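Local coordinates for MHC class I antigen (Anolis carolinensis, PDB 7CPO), which probably presents peptides at the cell surface to cytotoxic T cells, as class I heavy chains paired with beta2-microglobulin do, at the interface of chains A and B. Numbering follows the deposited sequence. Chains: chain A, MHC class I antigen; chain B, beta2-microglobulin.

Contact 1: the interface of chains A and B. Residues chain A 234-237; chain B 10, 26, 65.
A:Pro237 and A:Ser236 meet B:Tyr10 and B:Tyr26 in an interface between two immunoglobulin C1-set domains, part of the contact that joins the membrane-proximal region of the class I heavy chain to beta2-microglobulin. CD of A:Pro237, a carbon polarised by the neighbouring ring nitrogen, lies over the centre of the B:Tyr26 ring, 3.5 Å from its centroid, the two side chains crossing at about a right angle: a CH-pi contact that suits proline. Beside it, CB of A:Ser236 packs 3.6 Å from CD2 of B:Tyr26.

The phenol of B:Tyr10 gives the patch its polar link: OH donates to the carbonyl O of A:Pro237 at 2.5 Å, approaching 57° above the carbonyl plane. The OG of A:Ser236, lying between its backbone N and carbonyl carbon (chi1 55°), is turned over one face of the B:Tyr10 ring toward the rim. A side chain as small as serine probably helps both tyrosine rings approach, its CB also lying 3.7 Å from CE2 of B:Tyr10. Both methyls of B:Leu65 pack against the same carbonyl oxygen, CD1 standing 3.4 Å from O of A:Pro237.

The heavy chain contributes the short strand 236-237 and the loop leading into it, and beta2-microglobulin contributes strands 6-11, 21-28 and 62-70.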
# COMPACT_ATOMS: atom_id res chain seq x y z
N LEU A 234 6.93 7.35 -8.42
CA LEU A 234 5.90 6.84 -7.54
C LEU A 234 5.80 7.72 -6.30
O LEU A 234 6.77 8.36 -5.88
CB LEU A 234 6.23 5.41 -7.12
CG LEU A 234 6.49 4.45 -8.29
CD1 LEU A 234 7.05 3.16 -7.76
CD2 LEU A 234 5.23 4.20 -9.11
N VAL A 235 4.61 7.77 -5.72
CA VAL A 235 4.42 8.28 -4.37
C VAL A 235 4.64 7.09 -3.44
O VAL A 235 3.82 6.18 -3.38
CB VAL A 235 3.03 8.89 -4.17
CG1 VAL A 235 2.89 9.43 -2.77
CG2 VAL A 235 2.78 10.01 -5.19
N SER A 236 5.77 7.09 -2.74
CA SER A 236 6.26 5.91 -2.06
C SER A 236 6.46 6.18 -0.57
O SER A 236 6.83 7.29 -0.17
CB SER A 236 7.58 5.43 -2.68
OG SER A 236 8.56 6.46 -2.68
N PRO A 237 6.23 5.17 0.26
CA PRO A 237 6.28 5.38 1.71
C PRO A 237 7.68 5.27 2.29
O PRO A 237 8.40 4.30 2.01
CB PRO A 237 5.39 4.26 2.25
CG PRO A 237 5.65 3.14 1.31
CD PRO A 237 5.84 3.79 -0.06
N TYR B 10 15.09 5.27 -2.70
CA TYR B 10 15.21 6.62 -2.16
C TYR B 10 15.72 6.54 -0.72
O TYR B 10 15.62 5.50 -0.07
CB TYR B 10 13.86 7.37 -2.20
CG TYR B 10 12.71 6.53 -1.65
CD1 TYR B 10 12.23 6.73 -0.36
CD2 TYR B 10 12.12 5.54 -2.43
CE1 TYR B 10 11.19 5.95 0.15
CE2 TYR B 10 11.09 4.75 -1.94
CZ TYR B 10 10.62 4.97 -0.65
OH TYR B 10 9.59 4.19 -0.18
N TYR B 26 11.06 0.20 -2.89
CA TYR B 26 9.61 0.07 -2.87
C TYR B 26 9.13 -0.46 -4.21
O TYR B 26 9.48 0.07 -5.27
CB TYR B 26 8.95 1.41 -2.55
CG TYR B 26 7.45 1.37 -2.55
CD1 TYR B 26 6.76 0.64 -1.58
CD2 TYR B 26 6.72 2.05 -3.51
CE1 TYR B 26 5.37 0.61 -1.58
CE2 TYR B 26 5.34 2.01 -3.51
CZ TYR B 26 4.67 1.29 -2.55
OH TYR B 26 3.30 1.25 -2.56
N LEU B 65 7.56 -2.78 0.87
CA LEU B 65 8.59 -1.82 1.20
C LEU B 65 9.71 -2.53 1.95
O LEU B 65 9.46 -3.38 2.81
CB LEU B 65 8.03 -0.68 2.06
CG LEU B 65 9.08 0.34 2.51
CD1 LEU B 65 9.61 1.20 1.34
CD2 LEU B 65 8.48 1.20 3.60

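Contact 2: the interface of chains A and B. Residues chain A 11-12, 98-99; chain B 54, 56, 60, 62.
NE2 of A:Gln98, the nitrogen of the side-chain amide, donates to the backbone carbonyl O of B:Trp60 at 2.8 Å. The bond is nearly straight, 172° at the hydrogen, and its acceptor lies close to the plane of the amide. Two aromatic rings border this nitrogen. NE2 stands over one face of B:Phe56, 3.2 Å from its CG, with the amide steeply inclined to that ring. The B:Phe62 plane is nearly parallel to the amide, 19° away, but the amide is shifted out past the CZ rim, where CD of A:Gln98 is 3.4 Å from CZ of B:Phe62. Glutamine suits this place because its chain, extended beyond CG, carries a donor between aromatic side chains to a main-chain acceptor, while its CB packs against the CE3 rim of the B:Trp60 indole. The bond and rings together should restrict amide rotation.

Heavy-chain strands 5-14 and 96-105, in the sheet flooring the peptide groove, here rest on beta2-microglobulin. Both branches of A:Thr12 meet B:Phe62, and the hydroxyl bonds to a water as well. With CG2 anti to the backbone N, the methyl lies 3.6 Å from CE1 of B:Phe62. OG1, anti to the carbonyl carbon (chi1 -64°), reaches the edge of B:Phe62 in the ring plane. The carbonyl of A:Trp99 likewise meets the edge of B:Phe56, its O 3.5 Å from CZ. The water lies 2.9 Å from OG1 of A:Thr12 and 2.9 Å from the carbonyl O of B:Leu54.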
# COMPACT_ATOMS: atom_id res chain seq x y z
N VAL A 11 -6.40 -9.18 2.81
CA VAL A 11 -6.09 -10.57 3.11
C VAL A 11 -5.65 -11.25 1.83
O VAL A 11 -6.32 -11.14 0.80
CB VAL A 11 -7.31 -11.27 3.73
CG1 VAL A 11 -6.91 -12.59 4.29
CG2 VAL A 11 -7.91 -10.38 4.80
N THR A 12 -4.53 -12.00 1.91
CA THR A 12 -3.90 -12.61 0.74
C THR A 12 -3.53 -14.04 1.05
O THR A 12 -2.84 -14.32 2.04
CB THR A 12 -2.62 -11.86 0.31
OG1 THR A 12 -2.94 -10.55 -0.13
CG2 THR A 12 -1.96 -12.59 -0.82
N GLN A 98 -7.59 -13.29 -2.76
CA GLN A 98 -7.49 -12.01 -2.06
C GLN A 98 -8.87 -11.55 -1.63
O GLN A 98 -9.87 -11.79 -2.31
CB GLN A 98 -6.86 -10.92 -2.92
CG GLN A 98 -5.36 -10.97 -3.14
CD GLN A 98 -4.95 -10.10 -4.34
OE1 GLN A 98 -5.15 -10.49 -5.49
NE2 GLN A 98 -4.40 -8.91 -4.06
N TRP A 99 -8.91 -10.87 -0.49
CA TRP A 99 -10.14 -10.38 0.11
C TRP A 99 -9.86 -8.98 0.61
O TRP A 99 -8.91 -8.79 1.37
CB TRP A 99 -10.57 -11.30 1.25
CG TRP A 99 -11.82 -10.95 2.05
CD1 TRP A 99 -12.94 -10.29 1.63
CD2 TRP A 99 -12.06 -11.30 3.43
NE1 TRP A 99 -13.87 -10.21 2.66
CE2 TRP A 99 -13.34 -10.82 3.77
CE3 TRP A 99 -11.30 -11.97 4.40
CZ2 TRP A 99 -13.88 -10.99 5.05
CZ3 TRP A 99 -11.84 -12.14 5.67
CH2 TRP A 99 -13.11 -11.65 5.98
N LEU B 54 2.61 -7.40 3.61
CA LEU B 54 2.16 -7.44 2.23
C LEU B 54 0.72 -6.92 2.12
O LEU B 54 -0.21 -7.52 2.66
CB LEU B 54 2.26 -8.87 1.69
CG LEU B 54 1.70 -9.09 0.29
CD1 LEU B 54 2.61 -8.43 -0.75
CD2 LEU B 54 1.54 -10.58 0.03
N PHE B 56 -2.16 -4.71 -0.77
CA PHE B 56 -2.47 -4.51 -2.18
C PHE B 56 -3.42 -3.33 -2.32
O PHE B 56 -3.94 -2.81 -1.33
CB PHE B 56 -3.05 -5.76 -2.85
CG PHE B 56 -4.20 -6.42 -2.09
CD1 PHE B 56 -5.51 -6.08 -2.35
CD2 PHE B 56 -3.95 -7.40 -1.15
CE1 PHE B 56 -6.56 -6.69 -1.69
CE2 PHE B 56 -4.99 -8.02 -0.47
CZ PHE B 56 -6.30 -7.66 -0.74
N TRP B 60 -5.92 -4.81 -7.02
CA TRP B 60 -5.48 -6.11 -6.53
C TRP B 60 -3.96 -6.27 -6.59
O TRP B 60 -3.45 -7.29 -6.08
CB TRP B 60 -6.14 -7.29 -7.27
CG TRP B 60 -7.65 -7.25 -7.23
CD1 TRP B 60 -8.49 -6.95 -8.28
CD2 TRP B 60 -8.50 -7.52 -6.10
NE1 TRP B 60 -9.81 -7.03 -7.86
CE2 TRP B 60 -9.84 -7.37 -6.54
CE3 TRP B 60 -8.26 -7.89 -4.77
CZ2 TRP B 60 -10.93 -7.57 -5.69
CZ3 TRP B 60 -9.36 -8.09 -3.92
CH2 TRP B 60 -10.67 -7.93 -4.39
N PHE B 62 -0.01 -5.84 -5.72
CA PHE B 62 0.66 -5.90 -4.44
C PHE B 62 1.68 -4.78 -4.25
O PHE B 62 2.13 -4.15 -5.21
CB PHE B 62 1.32 -7.26 -4.32
CG PHE B 62 0.34 -8.37 -4.23
CD1 PHE B 62 -0.24 -8.70 -3.01
CD2 PHE B 62 -0.04 -9.08 -5.37
CE1 PHE B 62 -1.17 -9.74 -2.92
CE2 PHE B 62 -0.96 -10.10 -5.29
CZ PHE B 62 -1.53 -10.44 -4.06
O HOH W 1 -2.71 -9.05 2.38

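Contact 3: the interface of chains A and B. Residues chain A 99-100, 116-118; chain B 56-57, 60.
A:Ala118 sets its methyl directly on the indole of B:Trp60. CB lies 3.3 Å from the centroid of the six-membered ring and 3.5 Å from that of the five-membered ring, a CH-pi contact with both. Alanine fits here because a lone methyl lets the strand approach the broad aromatic face closely. On the opposite face stands the thioether of A:Met100, SD offset toward the rim and 3.8 Å from CZ3 of B:Trp60. The indole is thus held between an alanine methyl and a methionine sulfur, both from the heavy chain. At its far end the six-membered ring meets the strand of A:Ala118 again, CB of A:Gln116 lying 3.7 Å from CH2 of B:Trp60, and the carbonyl O of A:Gln116 lies at the ring edge in plane.

Outward from the indole, A:Met100 also spans to B:Phe56. With chi1 at 53°, CG is set against B:Trp60, 3.7 Å from CZ3, and SD follows over the face; CB packs 3.8 Å from CE1 of B:Phe56. A flexible methionine suits a place between two aromatic side chains. Strands 96-105 and 111-119 supply the heavy-chain groups, whereas B:Trp60 projects from a loop. Its large flat side chain packs against both strands, anchoring beta2-microglobulin beneath the sheet that floors the peptide-binding groove.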
# COMPACT_ATOMS: atom_id res chain seq x y z
N TRP A 99 -8.91 -10.87 -0.49
CA TRP A 99 -10.14 -10.38 0.11
C TRP A 99 -9.86 -8.98 0.61
O TRP A 99 -8.91 -8.79 1.37
CB TRP A 99 -10.57 -11.30 1.25
CG TRP A 99 -11.82 -10.95 2.05
CD1 TRP A 99 -12.94 -10.29 1.63
CD2 TRP A 99 -12.06 -11.30 3.43
NE1 TRP A 99 -13.87 -10.21 2.66
CE2 TRP A 99 -13.34 -10.82 3.77
CE3 TRP A 99 -11.30 -11.97 4.40
CZ2 TRP A 99 -13.88 -10.99 5.05
CZ3 TRP A 99 -11.84 -12.14 5.67
CH2 TRP A 99 -13.11 -11.65 5.98
N MET A 100 -10.65 -8.00 0.17
CA MET A 100 -10.55 -6.67 0.75
C MET A 100 -11.93 -6.22 1.21
O MET A 100 -12.94 -6.46 0.54
CB MET A 100 -9.92 -5.62 -0.21
CG MET A 100 -10.54 -5.52 -1.58
SD MET A 100 -9.60 -4.45 -2.72
CE MET A 100 -9.83 -2.83 -1.96
N GLN A 116 -15.03 -7.57 -1.14
CA GLN A 116 -14.66 -8.04 -2.47
C GLN A 116 -13.60 -9.13 -2.38
O GLN A 116 -12.73 -9.10 -1.51
CB GLN A 116 -14.11 -6.90 -3.33
CG GLN A 116 -14.99 -5.67 -3.37
CD GLN A 116 -14.35 -4.53 -4.14
OE1 GLN A 116 -14.10 -3.46 -3.58
NE2 GLN A 116 -14.08 -4.74 -5.42
N TYR A 117 -13.67 -10.06 -3.33
CA TYR A 117 -12.74 -11.17 -3.44
C TYR A 117 -12.18 -11.24 -4.86
O TYR A 117 -12.91 -10.99 -5.82
CB TYR A 117 -13.41 -12.49 -3.16
CG TYR A 117 -13.97 -12.69 -1.77
CD1 TYR A 117 -13.15 -13.07 -0.70
CD2 TYR A 117 -15.34 -12.58 -1.53
CE1 TYR A 117 -13.68 -13.31 0.57
CE2 TYR A 117 -15.87 -12.81 -0.27
CZ TYR A 117 -15.03 -13.18 0.78
OH TYR A 117 -15.57 -13.40 2.02
N ALA A 118 -10.91 -11.60 -4.99
CA ALA A 118 -10.26 -11.78 -6.29
C ALA A 118 -9.55 -13.12 -6.35
O ALA A 118 -8.86 -13.52 -5.40
CB ALA A 118 -9.25 -10.68 -6.58
N PHE B 56 -2.16 -4.71 -0.77
CA PHE B 56 -2.47 -4.51 -2.18
C PHE B 56 -3.42 -3.33 -2.32
O PHE B 56 -3.94 -2.81 -1.33
CB PHE B 56 -3.05 -5.76 -2.85
CG PHE B 56 -4.20 -6.42 -2.09
CD1 PHE B 56 -5.51 -6.08 -2.35
CD2 PHE B 56 -3.95 -7.40 -1.15
CE1 PHE B 56 -6.56 -6.69 -1.69
CE2 PHE B 56 -4.99 -8.02 -0.47
CZ PHE B 56 -6.30 -7.66 -0.74
N LYS B 57 -3.63 -2.91 -3.56
CA LYS B 57 -4.49 -1.80 -3.91
C LYS B 57 -5.83 -2.32 -4.39
O LYS B 57 -6.04 -3.53 -4.56
CB LYS B 57 -3.87 -0.92 -5.01
CG LYS B 57 -2.50 -0.33 -4.70
CD LYS B 57 -2.00 0.52 -5.87
CE LYS B 57 -0.48 0.53 -5.92
NZ LYS B 57 0.10 1.29 -4.78
N TRP B 60 -5.92 -4.81 -7.02
CA TRP B 60 -5.48 -6.11 -6.53
C TRP B 60 -3.96 -6.27 -6.59
O TRP B 60 -3.45 -7.29 -6.08
CB TRP B 60 -6.14 -7.29 -7.27
CG TRP B 60 -7.65 -7.25 -7.23
CD1 TRP B 60 -8.49 -6.95 -8.28
CD2 TRP B 60 -8.50 -7.52 -6.10
NE1 TRP B 60 -9.81 -7.03 -7.86
CE2 TRP B 60 -9.84 -7.37 -6.54
CE3 TRP B 60 -8.26 -7.89 -4.77
CZ2 TRP B 60 -10.93 -7.57 -5.69
CZ3 TRP B 60 -9.36 -8.09 -3.92
CH2 TRP B 60 -10.67 -7.93 -4.39

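Contacts 2 and 3 form one continuous patch: the centres of their C-alpha atoms lie about 5 Å apart, and they share A:Trp99, B:Phe56 and B:Trp60. Strand 96-105 of the heavy chain runs through both. Contact 1 is separate, its centre about 18 Å from that of contact 2 and 21 Å from that of contact 3, yet beta2-microglobulin strand 62-70 serves both contact 1 and contact 2. The light chain therefore touches the heavy chain's immunoglobulin domain and its groove platform at once, which probably helps fix these two parts relative to each other.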